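Local coordinates for sterol carrier protein 2 (Thermus thermophilus, PDB 2CX7) that probably binds and carries sterols or other lipids in a hydrophobic cavity, at residues F4-A9 and G62-V66; A21-A26 and Q117-L122; A72-A78 and L101-G107. Numbering follows the deposited sequence.

Contact 1: F4-A9 and G62-V66; sequences FTEAWA and GAKAV
Ala65 N donates to Glu6 OE1 at 3.0 Å (140° at the hydrogen) and, weakly, to Glu6 OE2 at 3.4 Å, so the carboxylate straddles one amide. Glu6 reaches it with chi1 t and chi2 p. Water 1 adds a bridge, donating to Glu6 OE2 (2.7 Å) and Ala65 O (2.8 Å). The helix starts here: Thr5, chi1 p, is its N-cap, with OG1 accepting from Trp8 N at 3.3 Å and also bonded to Glu2 O, while Ala9 N bonds Thr5 O at 2.9 Å. Residues 62-66 are extended; the CA atoms of Glu6 and Ala65 lie 4.8 Å apart, those of Ala9 and Lys64 5.5 Å. Small residues allow this: Ala9 CB lies 4.2 Å from Ala63 CB and 4.5 Å from Ala65 CB. A helix N terminus is thus anchored to the outward amide of strand 59-67, one of the sheet's two outermost, which bonds strand 49-56 through the backbone of Gly62, Lys64 and Val66; Phe4 and Ala9 touch Val51 there.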
ATOM      1  N   PHE A   4       2.892  -8.279  -4.618  1.00 27.61           N
ATOM      2  CA  PHE A   4       2.201  -7.680  -5.752  1.00 31.31           C
ATOM      3  C   PHE A   4       1.548  -8.651  -6.734  1.00 31.14           C
ATOM      4  O   PHE A   4       1.533  -8.413  -7.942  1.00 36.80           O
ATOM      5  CB  PHE A   4       3.143  -6.719  -6.490  1.00 30.34           C
ATOM      6  CG  PHE A   4       3.642  -5.592  -5.625  1.00 27.44           C
ATOM      7  CD1 PHE A   4       4.866  -5.690  -4.966  1.00 25.15           C
ATOM      8  CD2 PHE A   4       2.857  -4.460  -5.418  1.00 25.94           C
ATOM      9  CE1 PHE A   4       5.298  -4.675  -4.111  1.00 25.96           C
ATOM     10  CE2 PHE A   4       3.277  -3.435  -4.562  1.00 23.53           C
ATOM     11  CZ  PHE A   4       4.500  -3.544  -3.907  1.00 26.42           C
ATOM     12  N   THR A   5       1.010  -9.743  -6.204  1.00 28.43           N
ATOM     13  CA  THR A   5       0.306 -10.732  -7.014  1.00 29.66           C
ATOM     14  C   THR A   5      -1.141 -10.700  -6.541  1.00 30.13           C
ATOM     15  O   THR A   5      -1.418 -10.252  -5.426  1.00 26.46           O
ATOM     16  CB  THR A   5       0.857 -12.156  -6.809  1.00 30.72           C
ATOM     17  OG1 THR A   5       0.784 -12.502  -5.422  1.00 29.17           O
ATOM     18  CG2 THR A   5       2.307 -12.244  -7.285  1.00 29.26           C
ATOM     19  N   GLU A   6      -2.060 -11.169  -7.377  1.00 29.89           N
ATOM     20  CA  GLU A   6      -3.473 -11.170  -7.013  1.00 30.21           C
ATOM     21  C   GLU A   6      -3.716 -11.949  -5.724  1.00 29.20           C
ATOM     22  O   GLU A   6      -4.512 -11.535  -4.880  1.00 29.45           O
ATOM     23  CB  GLU A   6      -4.315 -11.758  -8.150  1.00 31.91           C
ATOM     24  CG  GLU A   6      -5.804 -11.481  -8.002  1.00 31.66           C
ATOM     25  CD  GLU A   6      -6.091 -10.005  -7.808  1.00 36.53           C
ATOM     26  OE1 GLU A   6      -5.734  -9.460  -6.742  1.00 40.82           O
ATOM     27  OE2 GLU A   6      -6.665  -9.381  -8.722  1.00 43.51           O
ATOM     28  N   ALA A   7      -3.026 -13.074  -5.571  1.00 27.81           N
ATOM     29  CA  ALA A   7      -3.167 -13.890  -4.375  1.00 29.91           C
ATOM     30  C   ALA A   7      -2.740 -13.097  -3.140  1.00 28.26           C
ATOM     31  O   ALA A   7      -3.358 -13.195  -2.079  1.00 24.35           O
ATOM     32  CB  ALA A   7      -2.324 -15.158  -4.504  1.00 32.37           C
ATOM     33  N   TRP A   8      -1.683 -12.306  -3.289  1.00 23.63           N
ATOM     34  CA  TRP A   8      -1.174 -11.498  -2.186  1.00 25.84           C
ATOM     35  C   TRP A   8      -2.199 -10.418  -1.846  1.00 23.22           C
ATOM     36  O   TRP A   8      -2.557 -10.226  -0.685  1.00 25.12           O
ATOM     37  CB  TRP A   8       0.154 -10.839  -2.580  1.00 23.14           C
ATOM     38  CG  TRP A   8       0.879 -10.233  -1.421  1.00 24.70           C
ATOM     39  CD1 TRP A   8       1.708 -10.874  -0.548  1.00 23.87           C
ATOM     40  CD2 TRP A   8       0.795  -8.875  -0.970  1.00 26.89           C
ATOM     41  NE1 TRP A   8       2.147 -10.001   0.420  1.00 29.25           N
ATOM     42  CE2 TRP A   8       1.599  -8.768   0.185  1.00 23.71           C
ATOM     43  CE3 TRP A   8       0.114  -7.739  -1.428  1.00 22.22           C
ATOM     44  CZ2 TRP A   8       1.743  -7.568   0.892  1.00 30.39           C
ATOM     45  CZ3 TRP A   8       0.256  -6.545  -0.725  1.00 26.95           C
ATOM     46  CH2 TRP A   8       1.065  -6.470   0.421  1.00 27.40           C
ATOM     47  N   ALA A   9      -2.672  -9.724  -2.873  1.00 23.77           N
ATOM     48  CA  ALA A   9      -3.657  -8.661  -2.692  1.00 24.51           C
ATOM     49  C   ALA A   9      -4.868  -9.147  -1.906  1.00 28.00           C
ATOM     50  O   ALA A   9      -5.351  -8.453  -1.006  1.00 22.69           O
ATOM     51  CB  ALA A   9      -4.098  -8.128  -4.034  1.00 18.77           C
ATOM     52  N   GLY A  62     -12.190  -4.440  -0.546  1.00 21.26           N
ATOM     53  CA  GLY A  62     -11.741  -5.170  -1.715  1.00 22.63           C
ATOM     54  C   GLY A  62     -10.336  -4.766  -2.106  1.00 24.81           C
ATOM     55  O   GLY A  62      -9.889  -3.658  -1.808  1.00 20.97           O
ATOM     56  N   ALA A  63      -9.631  -5.678  -2.761  1.00 26.39           N
ATOM     57  CA  ALA A  63      -8.271  -5.410  -3.202  1.00 23.96           C
ATOM     58  C   ALA A  63      -8.091  -6.052  -4.570  1.00 28.10           C
ATOM     59  O   ALA A  63      -8.912  -6.861  -4.996  1.00 31.61           O
ATOM     60  CB  ALA A  63      -7.285  -5.988  -2.213  1.00 22.26           C
ATOM     61  N   LYS A  64      -7.028  -5.683  -5.266  1.00 23.90           N
ATOM     62  CA  LYS A  64      -6.777  -6.260  -6.577  1.00 27.69           C
ATOM     63  C   LYS A  64      -5.392  -5.872  -7.047  1.00 29.98           C
ATOM     64  O   LYS A  64      -4.919  -4.766  -6.770  1.00 26.32           O
ATOM     65  CB  LYS A  64      -7.810  -5.766  -7.592  1.00 28.56           C
ATOM     66  CG  LYS A  64      -7.773  -4.269  -7.837  1.00 30.39           C
ATOM     67  CD  LYS A  64      -8.773  -3.863  -8.898  1.00 36.11           C
ATOM     68  CE  LYS A  64      -8.758  -2.365  -9.110  1.00 39.71           C
ATOM     69  NZ  LYS A  64      -9.757  -1.947 -10.125  1.00 43.12           N
ATOM     70  N   ALA A  65      -4.739  -6.802  -7.732  1.00 26.80           N
ATOM     71  CA  ALA A  65      -3.421  -6.546  -8.284  1.00 26.13           C
ATOM     72  C   ALA A  65      -3.701  -6.166  -9.726  1.00 29.36           C
ATOM     73  O   ALA A  65      -4.490  -6.826 -10.420  1.00 25.77           O
ATOM     74  CB  ALA A  65      -2.555  -7.797  -8.217  1.00 27.11           C
ATOM     75  N   VAL A  66      -3.078  -5.088 -10.174  1.00 25.93           N
ATOM     76  CA  VAL A  66      -3.279  -4.628 -11.527  1.00 28.23           C
ATOM     77  C   VAL A  66      -1.950  -4.432 -12.229  1.00 31.27           C
ATOM     78  O   VAL A  66      -1.002  -3.886 -11.662  1.00 23.14           O
ATOM     79  CB  VAL A  66      -4.062  -3.299 -11.552  1.00 29.45           C
ATOM     80  CG1 VAL A  66      -4.222  -2.808 -12.985  1.00 32.64           C
ATOM     81  CG2 VAL A  66      -5.422  -3.491 -10.908  1.00 35.35           C
TER
HETATM   82  O   HOH W   1      -6.924  -8.002 -10.999  1.00 43.37           O

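Contact 2: A21-A26 and Q117-L122; sequences AYRKAA and QAAQEL
Tyr22, with chi1 t and chi2 68°, lays its ring against the helix 117-122: CE1 comes 3.5 Å from Leu122 CD2 and 4.4 Å from Ala118 CB, and the ring edge faces Glu121 CB, which is 4.0 Å from Tyr22 CD1, and Ala118 O, 3.9 Å from Tyr22 CE1. This is a close antiparallel helix pair joining helix 20-25 to helix 116-127, with 159° between the N-to-C directions of the segments (signed crossing angle -159°) and axes 8.6 Å apart at closest approach. Two pairs fix the register, Tyr22 with Glu121 (CA-CA 5.3 Å) and Ala25 with Ala118 (CA-CA 4.7 Å). Alanines permit this spacing: Ala25 CB sits 3.7 Å from Ala118 CA, and Ala26 CB 3.9 Å from Ala118 CB. Residues 21-25 are helical; Ala26, at phi/psi -106/23, is the first to leave that conformation, although its N still bonds Tyr22 O at 2.9 Å. Glu121, chi1 and chi2 both m, places OE1 3.5 Å from Ala21 CB, and Gln117 OE1 lies 3.7 Å from Ala25 CB. Leu16 of helix 6-17 touches both Tyr22 and Leu122. Direct hydrogen bonding between the segments is absent; instead water 2 donates to Ala25 O (2.8 Å) and accepts from Ala118 N (2.9 Å). The chemistry implies association through alanines, the Tyr22 ring, Leu122 and the aliphatic part of Glu121, with one water linking the backbones.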
ATOM      1  N   ALA A  21      -5.931  -3.449  15.144  1.00 22.53           N
ATOM      2  CA  ALA A  21      -5.080  -2.259  15.204  1.00 19.70           C
ATOM      3  C   ALA A  21      -5.313  -1.366  13.991  1.00 19.43           C
ATOM      4  O   ALA A  21      -5.444  -0.146  14.115  1.00 17.59           O
ATOM      5  CB  ALA A  21      -3.604  -2.666  15.286  1.00 23.92           C
ATOM      6  N   TYR A  22      -5.360  -1.975  12.812  1.00 17.71           N
ATOM      7  CA  TYR A  22      -5.611  -1.195  11.610  1.00 17.16           C
ATOM      8  C   TYR A  22      -7.042  -0.653  11.646  1.00 17.30           C
ATOM      9  O   TYR A  22      -7.299   0.500  11.285  1.00 15.46           O
ATOM     10  CB  TYR A  22      -5.440  -2.043  10.346  1.00 13.60           C
ATOM     11  CG  TYR A  22      -5.857  -1.270   9.123  1.00 14.81           C
ATOM     12  CD1 TYR A  22      -5.113  -0.176   8.684  1.00 20.43           C
ATOM     13  CD2 TYR A  22      -7.056  -1.555   8.472  1.00 12.77           C
ATOM     14  CE1 TYR A  22      -5.558   0.623   7.631  1.00 16.54           C
ATOM     15  CE2 TYR A  22      -7.506  -0.773   7.427  1.00 16.41           C
ATOM     16  CZ  TYR A  22      -6.754   0.318   7.010  1.00 13.56           C
ATOM     17  OH  TYR A  22      -7.220   1.105   5.979  1.00 12.66           O
ATOM     18  N   ARG A  23      -7.969  -1.496  12.085  1.00 17.68           N
ATOM     19  CA  ARG A  23      -9.379  -1.131  12.158  1.00 17.54           C
ATOM     20  C   ARG A  23      -9.571   0.130  12.998  1.00 17.52           C
ATOM     21  O   ARG A  23     -10.333   1.017  12.623  1.00 21.04           O
ATOM     22  CB  ARG A  23     -10.181  -2.290  12.757  1.00 15.80           C
ATOM     23  CG  ARG A  23     -11.663  -2.299  12.387  1.00 18.04           C
ATOM     24  CD  ARG A  23     -12.347  -3.457  13.075  1.00 20.14           C
ATOM     25  NE  ARG A  23     -11.746  -4.728  12.684  1.00 21.46           N
ATOM     26  CZ  ARG A  23     -11.664  -5.787  13.479  1.00 19.33           C
ATOM     27  NH1 ARG A  23     -12.139  -5.720  14.712  1.00 19.33           N
ATOM     28  NH2 ARG A  23     -11.111  -6.910  13.039  1.00 20.90           N
ATOM     29  N   LYS A  24      -8.878   0.205  14.130  1.00 18.54           N
ATOM     30  CA  LYS A  24      -8.974   1.368  15.010  1.00 22.01           C
ATOM     31  C   LYS A  24      -8.312   2.589  14.376  1.00 18.55           C
ATOM     32  O   LYS A  24      -8.911   3.664  14.317  1.00 22.13           O
ATOM     33  CB  LYS A  24      -8.312   1.078  16.364  1.00 24.93           C
ATOM     34  CG  LYS A  24      -9.053   0.082  17.233  1.00 33.56           C
ATOM     35  CD  LYS A  24      -8.435   0.003  18.630  1.00 41.25           C
ATOM     36  CE  LYS A  24      -9.153  -1.019  19.500  1.00 39.29           C
ATOM     37  NZ  LYS A  24      -9.033  -2.402  18.952  1.00 46.05           N
ATOM     38  N   ALA A  25      -7.086   2.413  13.887  1.00 17.04           N
ATOM     39  CA  ALA A  25      -6.324   3.500  13.268  1.00 18.27           C
ATOM     40  C   ALA A  25      -6.986   4.163  12.066  1.00 18.29           C
ATOM     41  O   ALA A  25      -6.846   5.374  11.857  1.00 19.46           O
ATOM     42  CB  ALA A  25      -4.941   2.996  12.867  1.00 21.70           C
ATOM     43  N   ALA A  26      -7.700   3.374  11.270  1.00 15.83           N
ATOM     44  CA  ALA A  26      -8.350   3.887  10.076  1.00 15.12           C
ATOM     45  C   ALA A  26      -9.868   4.024  10.212  1.00 15.69           C
ATOM     46  O   ALA A  26     -10.578   4.047   9.211  1.00 13.87           O
ATOM     47  CB  ALA A  26      -8.014   2.973   8.889  1.00 18.00           C
ATOM     48  N   GLN A 117      -0.918   6.918  11.599  1.00 16.71           N
ATOM     49  CA  GLN A 117      -1.000   5.653  12.304  1.00 16.65           C
ATOM     50  C   GLN A 117      -1.610   4.562  11.413  1.00 15.47           C
ATOM     51  O   GLN A 117      -1.188   3.406  11.451  1.00 14.06           O
ATOM     52  CB  GLN A 117      -1.827   5.818  13.577  1.00 20.67           C
ATOM     53  CG  GLN A 117      -1.771   4.613  14.496  1.00 29.67           C
ATOM     54  CD  GLN A 117      -2.593   4.816  15.751  1.00 38.01           C
ATOM     55  OE1 GLN A 117      -3.791   5.100  15.681  1.00 37.69           O
ATOM     56  NE2 GLN A 117      -1.955   4.674  16.910  1.00 40.76           N
ATOM     57  N   ALA A 118      -2.614   4.928  10.624  1.00 16.92           N
ATOM     58  CA  ALA A 118      -3.246   3.967   9.728  1.00 18.17           C
ATOM     59  C   ALA A 118      -2.191   3.491   8.726  1.00 19.57           C
ATOM     60  O   ALA A 118      -2.134   2.308   8.383  1.00 18.96           O
ATOM     61  CB  ALA A 118      -4.430   4.618   8.986  1.00 17.47           C
ATOM     62  N   ALA A 119      -1.350   4.417   8.265  1.00 15.76           N
ATOM     63  CA  ALA A 119      -0.298   4.080   7.310  1.00 17.48           C
ATOM     64  C   ALA A 119       0.692   3.109   7.956  1.00 12.71           C
ATOM     65  O   ALA A 119       1.100   2.114   7.347  1.00 13.91           O
ATOM     66  CB  ALA A 119       0.422   5.352   6.845  1.00 15.19           C
ATOM     67  N   GLN A 120       1.087   3.402   9.191  1.00 12.71           N
ATOM     68  CA  GLN A 120       2.014   2.537   9.907  1.00 14.26           C
ATOM     69  C   GLN A 120       1.404   1.141  10.039  1.00 18.12           C
ATOM     70  O   GLN A 120       2.091   0.130   9.861  1.00 16.57           O
ATOM     71  CB  GLN A 120       2.326   3.120  11.292  1.00 13.39           C
ATOM     72  CG  GLN A 120       3.143   4.397  11.261  1.00 15.07           C
ATOM     73  CD  GLN A 120       3.255   5.046  12.631  1.00 17.59           C
ATOM     74  OE1 GLN A 120       2.250   5.404  13.249  1.00 20.90           O
ATOM     75  NE2 GLN A 120       4.482   5.202  13.113  1.00 19.28           N
ATOM     76  N   GLU A 121       0.106   1.078  10.336  1.00 17.26           N
ATOM     77  CA  GLU A 121      -0.556  -0.215  10.476  1.00 15.18           C
ATOM     78  C   GLU A 121      -0.693  -0.947   9.136  1.00 17.43           C
ATOM     79  O   GLU A 121      -0.522  -2.168   9.072  1.00 15.32           O
ATOM     80  CB  GLU A 121      -1.939  -0.055  11.126  1.00 14.09           C
ATOM     81  CG  GLU A 121      -1.916   0.237  12.628  1.00 19.04           C
ATOM     82  CD  GLU A 121      -1.169  -0.826  13.427  1.00 27.36           C
ATOM     83  OE1 GLU A 121      -1.110  -1.988  12.976  1.00 28.73           O
ATOM     84  OE2 GLU A 121      -0.650  -0.497  14.513  1.00 24.73           O
ATOM     85  N   LEU A 122      -1.009  -0.212   8.073  1.00 15.85           N
ATOM     86  CA  LEU A 122      -1.134  -0.819   6.745  1.00 15.51           C
ATOM     87  C   LEU A 122       0.145  -1.574   6.440  1.00 14.64           C
ATOM     88  O   LEU A 122       0.126  -2.717   5.966  1.00 14.15           O
ATOM     89  CB  LEU A 122      -1.334   0.256   5.667  1.00 15.06           C
ATOM     90  CG  LEU A 122      -2.740   0.817   5.435  1.00 21.47           C
ATOM     91  CD1 LEU A 122      -2.678   1.981   4.457  1.00 16.39           C
ATOM     92  CD2 LEU A 122      -3.647  -0.284   4.876  1.00 23.75           C
TER
HETATM   93  O   HOH W   2      -4.625   6.944  11.295  1.00 21.58           O

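Contact 3: A72-A78 and L101-G107; sequences ADFVIEA and LLELKKG
Ile76 and Leu104 form the apolar centre, a non-hydrogen-bonded antiparallel pair (CA-CA 4.5 Å) with Ile76 CG1 3.9 Å from Leu104 CD1. Leu102 extends it, its CB 3.8 Å from Ile76 CG2 and its CD2 3.8 Å from Ala78 CB. The strand axes approach to 4.6 Å, their N-to-C directions 139° apart. Glu77 and Glu103 make a hydrogen-bonded pair, N to O 2.8 Å in each direction. Between Val75 and Ile76 the register slips by one in a classic beta bulge: Lys105 and Lys106 both face Val75, whose O accepts from Lys105 N at 2.8 Å and weakly from Lys106 N at 3.4 Å, while Val75 N donates to Lys106 O at 3.1 Å. On the face bearing Val75, Lys106 sends NZ to Ala72 O (2.8 Å), and Lys105 NZ bridges Glu103 OE1 (2.9 Å) and, less surely, Glu77 OE2 (3.5 Å); Arg38 pairs with both glutamates. Strand 74-78 lies between outermost strand 103-106 and strand 32-37, to which it runs parallel; helices 80-86 and 93-99 cover Ile76 and Leu102.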
ATOM      1  N   ALA A  72      -6.690   5.351  -8.250  1.00 27.83           N
ATOM      2  CA  ALA A  72      -7.057   5.403  -6.840  1.00 26.13           C
ATOM      3  C   ALA A  72      -7.058   6.844  -6.343  1.00 26.12           C
ATOM      4  O   ALA A  72      -6.538   7.739  -7.009  1.00 25.69           O
ATOM      5  CB  ALA A  72      -6.079   4.569  -6.016  1.00 19.90           C
ATOM      6  N   ASP A  73      -7.648   7.062  -5.171  1.00 25.72           N
ATOM      7  CA  ASP A  73      -7.684   8.389  -4.575  1.00 22.54           C
ATOM      8  C   ASP A  73      -6.273   8.788  -4.148  1.00 20.59           C
ATOM      9  O   ASP A  73      -5.896   9.953  -4.210  1.00 23.32           O
ATOM     10  CB  ASP A  73      -8.622   8.404  -3.370  1.00 24.83           C
ATOM     11  CG  ASP A  73     -10.068   8.234  -3.769  1.00 23.35           C
ATOM     12  OD1 ASP A  73     -10.535   8.999  -4.644  1.00 27.09           O
ATOM     13  OD2 ASP A  73     -10.736   7.343  -3.211  1.00 24.42           O
ATOM     14  N   PHE A  74      -5.502   7.807  -3.694  1.00 19.05           N
ATOM     15  CA  PHE A  74      -4.126   8.050  -3.300  1.00 14.74           C
ATOM     16  C   PHE A  74      -3.259   7.030  -4.015  1.00 11.59           C
ATOM     17  O   PHE A  74      -3.605   5.854  -4.084  1.00 15.58           O
ATOM     18  CB  PHE A  74      -3.948   7.910  -1.787  1.00 12.86           C
ATOM     19  CG  PHE A  74      -4.670   8.962  -0.994  1.00 17.09           C
ATOM     20  CD1 PHE A  74      -6.017   8.813  -0.682  1.00 19.41           C
ATOM     21  CD2 PHE A  74      -4.001  10.109  -0.571  1.00 20.64           C
ATOM     22  CE1 PHE A  74      -6.693   9.796   0.046  1.00 21.70           C
ATOM     23  CE2 PHE A  74      -4.661  11.098   0.153  1.00 20.01           C
ATOM     24  CZ  PHE A  74      -6.010  10.940   0.463  1.00 23.31           C
ATOM     25  N   VAL A  75      -2.140   7.490  -4.557  1.00 12.14           N
ATOM     26  CA  VAL A  75      -1.222   6.611  -5.255  1.00 15.47           C
ATOM     27  C   VAL A  75       0.187   6.839  -4.733  1.00 14.74           C
ATOM     28  O   VAL A  75       0.691   7.966  -4.746  1.00 13.94           O
ATOM     29  CB  VAL A  75      -1.245   6.858  -6.775  1.00 18.03           C
ATOM     30  CG1 VAL A  75      -0.219   5.972  -7.465  1.00 17.84           C
ATOM     31  CG2 VAL A  75      -2.633   6.566  -7.314  1.00 16.74           C
ATOM     32  N   ILE A  76       0.793   5.768  -4.228  1.00 14.63           N
ATOM     33  CA  ILE A  76       2.161   5.818  -3.718  1.00 12.49           C
ATOM     34  C   ILE A  76       2.971   4.882  -4.603  1.00 12.54           C
ATOM     35  O   ILE A  76       2.735   3.671  -4.642  1.00 16.08           O
ATOM     36  CB  ILE A  76       2.269   5.333  -2.271  1.00 14.13           C
ATOM     37  CG1 ILE A  76       1.376   6.180  -1.361  1.00 15.25           C
ATOM     38  CG2 ILE A  76       3.732   5.432  -1.816  1.00 18.35           C
ATOM     39  CD1 ILE A  76       1.396   5.747   0.100  1.00 17.44           C
ATOM     40  N   GLU A  77       3.938   5.457  -5.301  1.00 12.08           N
ATOM     41  CA  GLU A  77       4.770   4.721  -6.246  1.00 13.37           C
ATOM     42  C   GLU A  77       6.213   4.577  -5.772  1.00 13.07           C
ATOM     43  O   GLU A  77       6.738   5.454  -5.075  1.00 13.77           O
ATOM     44  CB  GLU A  77       4.722   5.461  -7.587  1.00 21.29           C
ATOM     45  CG  GLU A  77       5.718   5.020  -8.628  1.00 25.51           C
ATOM     46  CD  GLU A  77       5.760   6.000  -9.795  1.00 32.61           C
ATOM     47  OE1 GLU A  77       4.753   6.086 -10.529  1.00 28.74           O
ATOM     48  OE2 GLU A  77       6.791   6.694  -9.961  1.00 32.77           O
ATOM     49  N   ALA A  78       6.862   3.490  -6.183  1.00 10.09           N
ATOM     50  CA  ALA A  78       8.242   3.247  -5.785  1.00 10.20           C
ATOM     51  C   ALA A  78       8.860   2.129  -6.606  1.00 13.17           C
ATOM     52  O   ALA A  78       8.152   1.386  -7.303  1.00 13.93           O
ATOM     53  CB  ALA A  78       8.294   2.887  -4.296  1.00 10.02           C
ATOM     54  N   LEU A 101      11.358   8.310  -1.235  1.00 15.30           N
ATOM     55  CA  LEU A 101      11.684   6.934  -1.640  1.00 13.90           C
ATOM     56  C   LEU A 101      10.352   6.296  -2.028  1.00 16.22           C
ATOM     57  O   LEU A 101      10.268   5.517  -2.985  1.00 14.30           O
ATOM     58  CB  LEU A 101      12.358   6.177  -0.488  1.00 13.02           C
ATOM     59  CG  LEU A 101      13.796   6.629  -0.218  1.00 15.67           C
ATOM     60  CD1 LEU A 101      14.328   5.981   1.058  1.00 18.85           C
ATOM     61  CD2 LEU A 101      14.664   6.262  -1.419  1.00 18.50           C
ATOM     62  N   LEU A 102       9.316   6.605  -1.251  1.00 13.59           N
ATOM     63  CA  LEU A 102       7.965   6.181  -1.574  1.00 11.23           C
ATOM     64  C   LEU A 102       7.463   7.534  -2.068  1.00 15.42           C
ATOM     65  O   LEU A 102       7.479   8.510  -1.321  1.00 15.02           O
ATOM     66  CB  LEU A 102       7.168   5.750  -0.336  1.00 13.94           C
ATOM     67  CG  LEU A 102       7.555   4.435   0.356  1.00 12.73           C
ATOM     68  CD1 LEU A 102       6.607   4.210   1.523  1.00 13.59           C
ATOM     69  CD2 LEU A 102       7.476   3.263  -0.625  1.00 12.87           C
ATOM     70  N   GLU A 103       7.044   7.591  -3.322  1.00 12.65           N
ATOM     71  CA  GLU A 103       6.601   8.845  -3.909  1.00 12.97           C
ATOM     72  C   GLU A 103       5.086   8.974  -3.983  1.00 12.90           C
ATOM     73  O   GLU A 103       4.401   8.137  -4.572  1.00 14.96           O
ATOM     74  CB  GLU A 103       7.231   9.001  -5.306  1.00 17.64           C
ATOM     75  CG  GLU A 103       6.709  10.188  -6.110  1.00 15.90           C
ATOM     76  CD  GLU A 103       7.512  10.453  -7.382  1.00 25.18           C
ATOM     77  OE1 GLU A 103       7.974   9.479  -8.010  1.00 27.95           O
ATOM     78  OE2 GLU A 103       7.666  11.639  -7.762  1.00 25.54           O
ATOM     79  N   LEU A 104       4.562  10.022  -3.365  1.00 14.26           N
ATOM     80  CA  LEU A 104       3.124  10.246  -3.398  1.00 14.80           C
ATOM     81  C   LEU A 104       2.789  10.876  -4.749  1.00 16.83           C
ATOM     82  O   LEU A 104       3.003  12.071  -4.969  1.00 20.56           O
ATOM     83  CB  LEU A 104       2.702  11.165  -2.253  1.00 17.73           C
ATOM     84  CG  LEU A 104       1.189  11.344  -2.088  1.00 15.17           C
ATOM     85  CD1 LEU A 104       0.553  10.010  -1.681  1.00 16.56           C
ATOM     86  CD2 LEU A 104       0.914  12.408  -1.031  1.00 18.43           C
ATOM     87  N   LYS A 105       2.276  10.055  -5.657  1.00 16.80           N
ATOM     88  CA  LYS A 105       1.930  10.499  -7.005  1.00 19.36           C
ATOM     89  C   LYS A 105       0.560  11.162  -7.119  1.00 20.87           C
ATOM     90  O   LYS A 105       0.332  11.993  -8.006  1.00 20.07           O
ATOM     91  CB  LYS A 105       1.997   9.315  -7.963  1.00 22.54           C
ATOM     92  CG  LYS A 105       3.404   8.801  -8.220  1.00 31.11           C
ATOM     93  CD  LYS A 105       4.229   9.821  -8.987  1.00 38.19           C
ATOM     94  CE  LYS A 105       5.495   9.190  -9.537  1.00 39.80           C
ATOM     95  NZ  LYS A 105       6.349  10.145 -10.307  1.00 45.10           N
ATOM     96  N   LYS A 106      -0.356  10.779  -6.240  1.00 20.99           N
ATOM     97  CA  LYS A 106      -1.701  11.354  -6.241  1.00 20.34           C
ATOM     98  C   LYS A 106      -2.159  11.470  -4.800  1.00 16.91           C
ATOM     99  O   LYS A 106      -2.014  10.530  -4.013  1.00 16.85           O
ATOM    100  CB  LYS A 106      -2.667  10.474  -7.037  1.00 21.79           C
ATOM    101  CG  LYS A 106      -4.068  11.054  -7.170  1.00 22.72           C
ATOM    102  CD  LYS A 106      -4.910  10.186  -8.087  1.00 26.05           C
ATOM    103  CE  LYS A 106      -6.360  10.639  -8.140  1.00 26.25           C
ATOM    104  NZ  LYS A 106      -7.176   9.663  -8.923  1.00 22.90           N
ATOM    105  N   GLY A 107      -2.706  12.628  -4.459  1.00 17.72           N
ATOM    106  CA  GLY A 107      -3.138  12.875  -3.099  1.00 18.83           C
ATOM    107  C   GLY A 107      -2.148  13.855  -2.492  1.00 19.09           C
ATOM    108  O   GLY A 107      -1.072  14.086  -3.053  1.00 22.35           O
TER
HETATM  109  O   HOH W   3      -5.312   7.135 -10.385  1.00 38.91           O
HETATM  110  O   HOH W   4       8.390   8.750 -12.012  1.00 42.42           O

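How the contacts relate
From the N terminus, helix 6-17 leads directly into helix 20-25. Contact 1 closes when the chain, having built strands 32-37 and 49-56, returns to the first helix through strand 59-67. Contact 3 opens afterwards and closes a shorter loop holding helices 80-86 and 93-99; it lies wholly between the two segments of contact 2, which closes last, at helix 116-127. Contacts 1 and 2 cross, their segments alternating along the chain. Contacts 1 and 3 involve the two outermost strands of one sheet, their centres about 17 Å apart, whereas contact 2 joins an early helix to the last one, its centre about 19 Å from that of contact 1 and 18 Å from that of contact 3.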